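Local coordinates for PHD finger protein 14 (Danio rerio, PDB 7D86) that reads histone H3 in the nucleus, binding preferentially its unmodified form through a module of zinc fingers, and represses PDGFRA expression, at residues 84-89 against 94-99; 103-108 against 116-121; 33-38 against 202-207. All blocks are in the same frame, centred on the assembly; numbering follows the deposited sequence.

Contact 1 (84-89 against 94-99). With ZN (zinc ion), chain C.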
# COMPACT_ATOMS: atom_id res chain seq x y z
N ILE A 84 2.12 5.42 4.08
CA ILE A 84 3.46 5.35 4.63
C ILE A 84 4.42 4.87 3.53
O ILE A 84 4.05 4.07 2.66
CB ILE A 84 3.51 4.47 5.90
CG1 ILE A 84 4.67 4.90 6.80
CG2 ILE A 84 3.60 2.99 5.56
CD1 ILE A 84 4.63 4.28 8.17
N PHE A 85 5.64 5.40 3.57
CA PHE A 85 6.61 5.28 2.49
C PHE A 85 7.89 4.62 2.96
O PHE A 85 8.26 4.69 4.14
CB PHE A 85 6.97 6.65 1.89
CG PHE A 85 5.84 7.33 1.19
CD1 PHE A 85 4.88 8.03 1.91
CD2 PHE A 85 5.76 7.31 -0.19
CE1 PHE A 85 3.84 8.67 1.26
CE2 PHE A 85 4.72 7.96 -0.85
CZ PHE A 85 3.76 8.64 -0.12
N LYS A 86 8.59 4.00 2.00
CA LYS A 86 9.96 3.54 2.16
C LYS A 86 10.80 4.08 1.01
O LYS A 86 10.30 4.29 -0.10
CB LYS A 86 10.07 2.00 2.18
CG LYS A 86 9.58 1.30 3.44
CD LYS A 86 10.63 1.31 4.53
CE LYS A 86 10.28 0.35 5.67
NZ LYS A 86 11.23 0.46 6.81
N GLU A 87 12.09 4.26 1.27
CA GLU A 87 13.00 4.79 0.26
C GLU A 87 13.44 3.68 -0.69
O GLU A 87 13.63 2.53 -0.29
CB GLU A 87 14.23 5.42 0.94
CG GLU A 87 15.03 6.35 0.04
CD GLU A 87 16.04 7.18 0.83
OE1 GLU A 87 16.40 6.79 1.96
OE2 GLU A 87 16.46 8.24 0.31
N THR A 88 13.59 4.03 -1.97
CA THR A 88 14.11 3.08 -2.96
C THR A 88 15.63 3.15 -3.01
O THR A 88 16.27 3.99 -2.38
CB THR A 88 13.55 3.35 -4.36
OG1 THR A 88 14.18 4.52 -4.92
CG2 THR A 88 12.04 3.55 -4.31
N ASP A 89 16.21 2.24 -3.81
CA ASP A 89 17.66 2.22 -3.99
C ASP A 89 18.16 3.53 -4.60
O ASP A 89 19.22 4.03 -4.20
CB ASP A 89 18.06 1.05 -4.89
CG ASP A 89 18.43 -0.18 -4.10
OD1 ASP A 89 18.35 -0.13 -2.85
OD2 ASP A 89 18.80 -1.19 -4.73
N VAL A 94 8.48 5.05 -2.37
CA VAL A 94 7.29 4.30 -2.76
C VAL A 94 6.49 3.95 -1.51
O VAL A 94 7.05 3.77 -0.42
CB VAL A 94 7.66 3.02 -3.55
CG1 VAL A 94 8.27 3.37 -4.90
CG2 VAL A 94 8.60 2.14 -2.75
N HIS A 95 5.17 3.83 -1.67
CA HIS A 95 4.35 3.27 -0.60
C HIS A 95 4.79 1.85 -0.28
O HIS A 95 5.12 1.06 -1.17
CB HIS A 95 2.86 3.25 -0.98
CG HIS A 95 2.24 4.60 -1.09
ND1 HIS A 95 1.87 5.15 -2.29
CD2 HIS A 95 1.92 5.51 -0.14
CE1 HIS A 95 1.36 6.35 -2.09
NE2 HIS A 95 1.37 6.59 -0.79
N VAL A 96 4.76 1.51 1.01
CA VAL A 96 4.88 0.11 1.40
C VAL A 96 3.81 -0.71 0.69
O VAL A 96 4.09 -1.80 0.16
CB VAL A 96 4.78 -0.04 2.93
CG1 VAL A 96 4.57 -1.49 3.30
CG2 VAL A 96 6.03 0.54 3.61
N VAL A 97 2.58 -0.21 0.63
CA VAL A 97 1.51 -1.00 0.03
C VAL A 97 1.74 -1.17 -1.47
O VAL A 97 1.51 -2.25 -2.03
CB VAL A 97 0.13 -0.38 0.35
CG1 VAL A 97 -0.12 0.89 -0.45
CG2 VAL A 97 -0.97 -1.39 0.11
N CYS A 98 2.25 -0.13 -2.15
CA CYS A 98 2.52 -0.29 -3.57
C CYS A 98 3.62 -1.32 -3.80
O CYS A 98 3.57 -2.10 -4.78
CB CYS A 98 2.90 1.06 -4.20
SG CYS A 98 1.48 2.19 -4.38
N ALA A 99 4.59 -1.39 -2.89
CA ALA A 99 5.65 -2.38 -3.02
C ALA A 99 5.12 -3.80 -2.85
O ALA A 99 5.65 -4.73 -3.45
CB ALA A 99 6.77 -2.09 -2.02
ZN ZN C . 2.14 4.43 -4.14
O HOH W 1 1.82 2.24 2.19
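Lys86 and Val94 pair through two backbone hydrogen bonds, Lys86 N to Val94 O at 2.9 Å and Val94 N to Lys86 O at 3.0 Å, both close to straight. They mark an antiparallel hydrogen-bonded pair in the two-stranded hairpin of the C2HC pre-PHD zinc finger. Phe85 and His95 form the adjoining non-hydrogen-bonded pair. A third bond, Val96 N to Ile84 O at 3.1 Å, meets its acceptor tilted 22° from the carbonyl plane; the same oxygen accepts from a water that in turn takes the N-H of Val97, so two donors grip it where the strand passes into helix 96-101.

The Phe85 and His95 rings form an oblique pair, centroids 4.2 Å apart and planes inclined by 32°. Each lies over one face of the other, offset toward the rim, with Phe85 CZ 3.2 Å from His95 NE2. His95 ND1 binds the zinc at 2.0 Å; Cys98, Cys75 and Cys78 complete the site. The N-H of NE2 is donated to Asp82 O. With an alanine at Phe85 the imidazole would probably lose the ring packed over one of its faces, opening a gap beside it.

Among apolar contacts, Val96 CG2 lies 3.6 Å from Lys86 CG, and Thr88 CG2 meets Val94 CG1 at 3.8 Å, the side chains crossing at about a right angle. Lys86 bends at chi2 (-82°); its NZ forms a salt bridge with Asp65 and a hydrogen bond to Tyr41 O. Metal and Asp82 hold the two imidazole nitrogens and Phe85 covers a face, consistent with second-shell support for the zinc ligand.

Contact 2 (103-108 against 116-121)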
# COMPACT_ATOMS: atom_id res chain seq x y z
N PRO A 103 3.84 -6.19 -9.25
CA PRO A 103 4.69 -7.35 -9.56
C PRO A 103 6.14 -6.95 -9.81
O PRO A 103 6.44 -5.88 -10.32
CB PRO A 103 4.06 -7.93 -10.84
CG PRO A 103 2.63 -7.48 -10.80
CD PRO A 103 2.62 -6.13 -10.09
N GLY A 104 7.05 -7.86 -9.45
CA GLY A 104 8.46 -7.67 -9.71
C GLY A 104 9.19 -6.83 -8.68
O GLY A 104 10.39 -6.58 -8.85
N VAL A 105 8.51 -6.38 -7.64
CA VAL A 105 9.15 -5.67 -6.53
C VAL A 105 9.50 -6.70 -5.46
O VAL A 105 8.65 -7.51 -5.06
CB VAL A 105 8.24 -4.57 -5.98
CG1 VAL A 105 8.94 -3.82 -4.86
CG2 VAL A 105 7.84 -3.59 -7.08
N ALA A 106 10.75 -6.69 -5.01
CA ALA A 106 11.17 -7.57 -3.92
C ALA A 106 10.79 -6.88 -2.61
O ALA A 106 11.59 -6.15 -2.02
CB ALA A 106 12.66 -7.87 -3.99
N PHE A 107 9.56 -7.12 -2.16
CA PHE A 107 9.02 -6.37 -1.03
C PHE A 107 9.54 -6.86 0.31
O PHE A 107 9.46 -6.13 1.30
CB PHE A 107 7.49 -6.39 -1.04
CG PHE A 107 6.89 -7.75 -1.31
CD1 PHE A 107 6.83 -8.71 -0.32
CD2 PHE A 107 6.36 -8.04 -2.56
CE1 PHE A 107 6.27 -9.95 -0.57
CE2 PHE A 107 5.80 -9.28 -2.82
CZ PHE A 107 5.75 -10.23 -1.82
N GLY A 108 10.09 -8.08 0.36
CA GLY A 108 10.74 -8.53 1.58
C GLY A 108 11.98 -7.74 1.96
O GLY A 108 12.59 -8.04 2.99
N VAL A 116 13.72 -0.50 -1.00
CA VAL A 116 12.97 -1.08 -2.11
C VAL A 116 13.81 -0.99 -3.37
O VAL A 116 14.35 0.07 -3.70
CB VAL A 116 11.63 -0.36 -2.28
CG1 VAL A 116 10.82 -1.02 -3.40
CG2 VAL A 116 10.86 -0.37 -0.97
N THR A 117 13.94 -2.10 -4.08
CA THR A 117 14.68 -2.16 -5.34
C THR A 117 13.68 -2.25 -6.49
O THR A 117 12.92 -3.21 -6.57
CB THR A 117 15.64 -3.34 -5.38
OG1 THR A 117 16.56 -3.27 -4.28
CG2 THR A 117 16.43 -3.33 -6.69
N LEU A 118 13.70 -1.25 -7.36
CA LEU A 118 12.91 -1.25 -8.58
C LEU A 118 13.80 -1.61 -9.76
O LEU A 118 14.94 -1.13 -9.86
CB LEU A 118 12.25 0.11 -8.81
CG LEU A 118 11.45 0.66 -7.62
CD1 LEU A 118 10.75 1.95 -7.99
CD2 LEU A 118 10.44 -0.37 -7.13
N THR A 119 13.29 -2.45 -10.64
CA THR A 119 14.04 -2.96 -11.78
C THR A 119 13.72 -2.18 -13.04
O THR A 119 12.78 -1.39 -13.10
CB THR A 119 13.70 -4.44 -11.99
OG1 THR A 119 12.32 -4.53 -12.39
CG2 THR A 119 13.91 -5.21 -10.71
N GLU A 120 14.54 -2.42 -14.07
CA GLU A 120 14.22 -1.90 -15.40
C GLU A 120 12.80 -2.27 -15.80
O GLU A 120 12.10 -1.47 -16.42
CB GLU A 120 15.20 -2.44 -16.44
CG GLU A 120 16.64 -2.04 -16.24
CD GLU A 120 17.45 -2.29 -17.49
OE1 GLU A 120 17.11 -1.71 -18.55
OE2 GLU A 120 18.42 -3.07 -17.43
N MET A 121 12.38 -3.50 -15.48
CA MET A 121 11.04 -3.95 -15.82
C MET A 121 9.99 -3.07 -15.14
O MET A 121 9.04 -2.62 -15.79
CB MET A 121 10.87 -5.43 -15.45
CG MET A 121 11.74 -6.40 -16.26
SD MET A 121 13.50 -6.51 -15.82
CE MET A 121 13.46 -7.44 -14.29
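Val105 faces Val116 and Leu118 with its two methyl branches, one for each partner, within the PHD-zinc-finger like domain and about 7 Å from the side chain of the zinc ligand Cys98. From CB, CG1 stands anti to the backbone N (chi1 -178°) and reaches Val116 CG1 at 3.7 Å, the two side chains meeting at a slant. The other branch, CG2, lies beside the backbone N and comes to 4.1 Å from Leu118 CD2; here the side chains run alongside one another. Leu118 starts out away from 103-108, yet its CD2 branch comes back to Val105, so the end of the side chain makes the contact.

The remaining approaches are looser. Gly104 O lies 4.2 Å from Thr119 CG2, and Val105 CA and Leu118 CA are 6.2 Å apart. Ala106 is the centre of an inverse gamma turn, which bends the chain immediately after Val105. The evidence is therefore of apolar packing between an irregular segment and the irregular lead-in to helix 120-123.

Val105 also touches Ala99 and Asn122, and Val116 bonds through its backbone to Glu87 and Asp89, so the contact touches helices 96-101 and 120-123 and is tied to the end of strand 85-87 and the turn after it.

Contact 3 (33-38 against 202-207). With ZN (zinc ion), chain E.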
# COMPACT_ATOMS: atom_id res chain seq x y z
N GLY A 33 1.78 11.54 12.11
CA GLY A 33 0.62 10.83 12.62
C GLY A 33 0.27 9.54 11.89
O GLY A 33 -0.73 8.91 12.25
N VAL A 34 1.05 9.13 10.90
CA VAL A 34 0.72 7.89 10.19
C VAL A 34 0.82 6.72 11.15
O VAL A 34 1.63 6.72 12.09
CB VAL A 34 1.64 7.71 8.96
CG1 VAL A 34 3.05 7.29 9.39
CG2 VAL A 34 1.04 6.71 7.98
N THR A 35 -0.03 5.72 10.94
CA THR A 35 -0.13 4.57 11.82
C THR A 35 0.09 3.29 11.03
O THR A 35 -0.42 3.15 9.92
CB THR A 35 -1.50 4.52 12.51
OG1 THR A 35 -2.53 4.64 11.53
CG2 THR A 35 -1.64 5.66 13.52
N VAL A 36 0.84 2.35 11.61
CA VAL A 36 1.25 1.15 10.89
C VAL A 36 1.60 0.07 11.90
O VAL A 36 2.09 0.36 13.00
CB VAL A 36 2.43 1.46 9.94
CG1 VAL A 36 3.68 1.87 10.73
CG2 VAL A 36 2.72 0.27 9.03
N HIS A 37 1.30 -1.18 11.54
CA HIS A 37 1.83 -2.32 12.27
C HIS A 37 3.35 -2.30 12.21
O HIS A 37 3.94 -2.02 11.16
CB HIS A 37 1.34 -3.64 11.65
CG HIS A 37 -0.08 -4.00 11.99
ND1 HIS A 37 -1.04 -4.21 11.02
CD2 HIS A 37 -0.68 -4.25 13.17
CE1 HIS A 37 -2.18 -4.54 11.59
NE2 HIS A 37 -1.99 -4.57 12.90
N GLU A 38 3.99 -2.60 13.35
CA GLU A 38 5.41 -2.90 13.34
C GLU A 38 5.75 -3.90 12.25
O GLU A 38 6.67 -3.69 11.45
CB GLU A 38 5.84 -3.45 14.71
CG GLU A 38 5.85 -2.44 15.83
CD GLU A 38 5.99 -3.10 17.19
OE1 GLU A 38 5.52 -4.25 17.34
OE2 GLU A 38 6.58 -2.49 18.10
N LEU A 202 -11.28 5.05 5.46
CA LEU A 202 -11.84 6.36 5.76
C LEU A 202 -11.45 6.83 7.16
O LEU A 202 -11.18 8.02 7.37
CB LEU A 202 -13.36 6.33 5.62
CG LEU A 202 -13.83 6.21 4.17
CD1 LEU A 202 -15.31 5.87 4.10
CD2 LEU A 202 -13.54 7.51 3.41
N ALA A 203 -11.40 5.91 8.12
CA ALA A 203 -11.06 6.29 9.48
C ALA A 203 -9.60 6.71 9.63
O ALA A 203 -9.26 7.37 10.62
CB ALA A 203 -11.39 5.15 10.44
N LEU A 204 -8.74 6.38 8.66
CA LEU A 204 -7.32 6.73 8.76
C LEU A 204 -7.11 8.23 8.80
O LEU A 204 -6.25 8.72 9.54
CB LEU A 204 -6.53 6.14 7.59
CG LEU A 204 -6.05 4.69 7.69
CD1 LEU A 204 -5.32 4.33 6.41
CD2 LEU A 204 -5.16 4.51 8.91
N GLN A 205 -7.85 8.98 7.99
CA GLN A 205 -7.70 10.43 7.96
C GLN A 205 -7.96 11.06 9.33
O GLN A 205 -7.42 12.14 9.62
CB GLN A 205 -8.62 11.05 6.91
CG GLN A 205 -8.18 10.81 5.47
CD GLN A 205 -8.55 9.43 4.96
OE1 GLN A 205 -9.59 8.89 5.30
NE2 GLN A 205 -7.68 8.85 4.13
N SER A 206 -8.76 10.41 10.17
CA SER A 206 -9.08 10.96 11.48
C SER A 206 -7.87 10.98 12.41
O SER A 206 -7.81 11.80 13.33
CB SER A 206 -10.21 10.16 12.13
OG SER A 206 -11.35 10.13 11.29
N TYR A 207 -6.90 10.10 12.19
CA TYR A 207 -5.73 9.99 13.06
C TYR A 207 -4.57 10.88 12.61
O TYR A 207 -3.55 10.93 13.31
CB TYR A 207 -5.25 8.54 13.13
CG TYR A 207 -6.29 7.57 13.63
CD1 TYR A 207 -6.91 6.68 12.77
CD2 TYR A 207 -6.66 7.56 14.97
CE1 TYR A 207 -7.86 5.79 13.23
CE2 TYR A 207 -7.62 6.67 15.44
CZ TYR A 207 -8.21 5.79 14.56
OH TYR A 207 -9.16 4.91 15.02
ZN ZN E . -0.74 -3.78 9.03
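Thr35 of the first PHD finger meets Leu204 near the C-terminal part of the long helix 191-204, so the contact joins the zinc-binding hairpin of that finger to the end of the modelled chain. Strand 35-37 pairs antiparallel with strand 26-28, and this PHD hairpin delivers His37 to its zinc, which Cys12, Cys15 and Cys40 also bind.

Van der Waals packing carries the side-chain contact. Leu204 sets out beside its backbone N (chi1 -84°) and extends through chi2 (179°), bringing CD2 to 3.7 Å from Thr35 OG1 as the two side chains pass one another, pointing opposite ways. The Thr35 hydroxyl is not left to the methyl alone, since it hydrogen-bonds to the backbone oxygen of Ile11.

Backbone proximity makes the second part. Gly33 CA and Tyr207 CA are 6.4 Å apart, and a side chain on Gly33 would press tightly on Tyr207 O; the positive phi of 83° disfavours one as well. Tyr207 N bonds to Leu204 O at 3.1 Å, an i to i+3 bond that keeps the chain turned. Gly33 O and Tyr207 O, both acceptors, merely stand 3.6 Å apart. The donor to Gly33 O is instead Gln28 NE2, on the paired strand.

Along the chain, 33-38 comes first and 202-207 last, and contacts 1 and 2 follow one another between them. Contacts 1 and 2 belong to the same PHD-zinc-finger like domain, with centres 10 Å apart; they share helix 96-101, which is part of contact 1 and also packs on Val105 of contact 2, and Ala99 O lies 3.5 Å from Phe107 CB. Contact 1 also reaches contact 3, about 16 Å away between centres, because Ile84 CD1 packs on Val34 CG1 and Val36 CG1 of the first PHD finger. Contacts 2 and 3 lie on opposite sides of the chain's centre, their own centres about 25 Å apart. Contact 1 therefore bridges the two, consistent with the zinc fingers forming one compact histone-binding module.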